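Local coordinates for mucus binding protein (Lactobacillus reuteri, PDB 3I57), which probably helps the bacterium adhere to mucus as a cell-wall-anchored surface protein, and has in this repeat an immunoglobulin-binding activity, at residues Leu96-Tyr102 with Tyr145-Pro151. Residues are numbered along the deposited sequence; the frame is centred on the assembly and turned at random.
Sequences LTETVHY and YKALTSP
This is side-chain packing, bridged by water, between a central strand of the Muc B2-like, beta-grasp-like domain and an irregular segment that covers one face of it. Leu96-Tyr102 is regular beta strand. Tyr145-Pro151 is also extended but mostly loop, with a short strand at Leu148-Thr149. The two run nearly the same way, 17° apart. CA atoms lie 7.2 Å apart at Glu98-Tyr145, 8.3 Å at Val100-Leu148 and 7.9 Å at Tyr102-Ser150, so side chains fill the gap. Strand alternation points Leu96, Glu98, Val100 and Tyr102 toward the cover. Tyr145 (chi1 m) lays its ring face on Glu98, with Glu98 CB 3.5 Å from the ring centroid, a CH-pi contact. Tyr145 OH comes 3.4 Å from Leu96 CB and hydrogen-bonds to Ser167 OG. Leu148 (m, t) puts CD1 3.7 Å from Val100 CG2. At the far end Pro151 CD sits 3.8 Å from the centroid of the Tyr102 ring, over its face. Two waters join the polar groups. One water oxygen lies 2.7 Å from both Glu98 OE1 and Lys146 O and bridges them. The other water oxygen bonds Tyr102 OH at 2.8 Å, Leu148 O at 2.9 Å and Ser150 OG at 2.7 Å. Ser150 OG also hydrogen-bonds to Glu160 O. Strand 93-104 lies between strands 112-127 (antiparallel) and 176-183 (parallel), while strand 148-149 pairs with strand 162-168 in a separate small sheet.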
# COMPACT_ATOMS: atom_id res chain seq x y z
N LEU A 96 -2.46 -7.77 17.23
CA LEU A 96 -3.14 -7.20 18.39
C LEU A 96 -2.89 -8.08 19.62
O LEU A 96 -2.70 -9.29 19.49
CB LEU A 96 -4.64 -7.11 18.16
CG LEU A 96 -5.15 -6.35 16.93
CD1 LEU A 96 -6.68 -6.25 17.01
CD2 LEU A 96 -4.54 -4.96 16.92
N THR A 97 -2.96 -7.47 20.80
CA THR A 97 -2.66 -8.18 22.03
C THR A 97 -3.85 -8.12 22.99
O THR A 97 -4.42 -7.06 23.24
CB THR A 97 -1.42 -7.56 22.74
OG1 THR A 97 -0.28 -7.69 21.90
CG2 THR A 97 -1.13 -8.25 24.08
N GLU A 98 -4.22 -9.29 23.51
CA GLU A 98 -5.25 -9.35 24.53
C GLU A 98 -4.52 -9.36 25.89
O GLU A 98 -3.54 -10.08 26.04
CB GLU A 98 -6.09 -10.61 24.36
CG GLU A 98 -6.81 -10.99 25.66
CD GLU A 98 -7.59 -12.29 25.54
OE1 GLU A 98 -6.96 -13.28 25.11
OE2 GLU A 98 -8.80 -12.30 25.89
N THR A 99 -4.99 -8.56 26.85
CA THR A 99 -4.37 -8.51 28.19
C THR A 99 -5.43 -8.82 29.22
O THR A 99 -6.49 -8.17 29.24
CB THR A 99 -3.82 -7.10 28.50
OG1 THR A 99 -2.85 -6.77 27.52
CG2 THR A 99 -3.14 -7.07 29.87
N VAL A 100 -5.14 -9.80 30.07
CA VAL A 100 -6.01 -10.15 31.18
C VAL A 100 -5.32 -9.87 32.50
O VAL A 100 -4.23 -10.40 32.78
CB VAL A 100 -6.41 -11.61 31.14
CG1 VAL A 100 -7.38 -11.93 32.33
CG2 VAL A 100 -7.04 -11.96 29.77
N HIS A 101 -5.94 -9.01 33.29
CA HIS A 101 -5.50 -8.71 34.63
C HIS A 101 -6.20 -9.64 35.62
O HIS A 101 -7.31 -10.13 35.38
CB HIS A 101 -5.87 -7.25 35.00
CG HIS A 101 -5.30 -6.22 34.08
ND1 HIS A 101 -3.95 -6.12 33.81
CD2 HIS A 101 -5.89 -5.20 33.42
CE1 HIS A 101 -3.74 -5.09 33.01
NE2 HIS A 101 -4.91 -4.53 32.74
N TYR A 102 -5.55 -9.84 36.77
CA TYR A 102 -6.09 -10.72 37.82
C TYR A 102 -6.04 -9.97 39.13
O TYR A 102 -4.96 -9.59 39.59
CB TYR A 102 -5.33 -12.06 37.94
CG TYR A 102 -5.32 -12.84 36.65
CD1 TYR A 102 -6.48 -13.48 36.19
CD2 TYR A 102 -4.17 -12.88 35.86
CE1 TYR A 102 -6.48 -14.17 34.98
CE2 TYR A 102 -4.15 -13.55 34.66
CZ TYR A 102 -5.29 -14.20 34.22
OH TYR A 102 -5.22 -14.84 33.00
N TYR A 145 -8.16 -15.29 20.14
CA TYR A 145 -6.96 -15.40 20.96
C TYR A 145 -6.94 -16.80 21.50
O TYR A 145 -7.99 -17.41 21.61
CB TYR A 145 -7.02 -14.38 22.12
CG TYR A 145 -6.92 -12.96 21.60
CD1 TYR A 145 -5.68 -12.40 21.34
CD2 TYR A 145 -8.06 -12.21 21.34
CE1 TYR A 145 -5.56 -11.11 20.85
CE2 TYR A 145 -7.95 -10.89 20.85
CZ TYR A 145 -6.69 -10.36 20.61
OH TYR A 145 -6.55 -9.08 20.12
N LYS A 146 -5.75 -17.30 21.79
CA LYS A 146 -5.61 -18.57 22.52
C LYS A 146 -6.37 -18.43 23.84
O LYS A 146 -6.39 -17.35 24.43
CB LYS A 146 -4.13 -18.81 22.81
CG LYS A 146 -3.84 -20.21 23.32
CD LYS A 146 -2.41 -20.32 23.85
CE LYS A 146 -2.19 -21.70 24.49
NZ LYS A 146 -2.74 -22.79 23.62
N ALA A 147 -6.99 -19.51 24.31
CA ALA A 147 -7.63 -19.49 25.63
C ALA A 147 -6.64 -19.25 26.75
O ALA A 147 -5.57 -19.87 26.81
CB ALA A 147 -8.43 -20.79 25.88
N LEU A 148 -7.00 -18.36 27.66
CA LEU A 148 -6.14 -18.06 28.81
C LEU A 148 -6.79 -18.58 30.09
O LEU A 148 -7.88 -18.19 30.44
CB LEU A 148 -5.91 -16.56 28.92
CG LEU A 148 -5.27 -15.93 27.69
CD1 LEU A 148 -4.97 -14.45 27.92
CD2 LEU A 148 -3.99 -16.69 27.29
N THR A 149 -6.10 -19.50 30.76
CA THR A 149 -6.65 -20.11 31.95
C THR A 149 -6.26 -19.26 33.14
O THR A 149 -5.07 -18.99 33.36
CB THR A 149 -6.14 -21.52 32.16
OG1 THR A 149 -6.46 -22.32 31.01
CG2 THR A 149 -6.80 -22.16 33.41
N SER A 150 -7.25 -18.83 33.89
CA SER A 150 -6.97 -18.05 35.09
C SER A 150 -6.27 -18.97 36.11
O SER A 150 -6.63 -20.15 36.26
CB SER A 150 -8.27 -17.47 35.66
OG SER A 150 -8.92 -16.64 34.69
N PRO A 151 -5.26 -18.43 36.79
CA PRO A 151 -4.54 -19.25 37.77
C PRO A 151 -5.41 -19.67 38.94
O PRO A 151 -6.37 -18.98 39.30
CB PRO A 151 -3.43 -18.32 38.27
CG PRO A 151 -3.80 -16.92 37.81
CD PRO A 151 -4.62 -17.13 36.55
O HOH W 1 -8.38 -15.58 24.92
O HOH W 2 -7.70 -16.00 32.33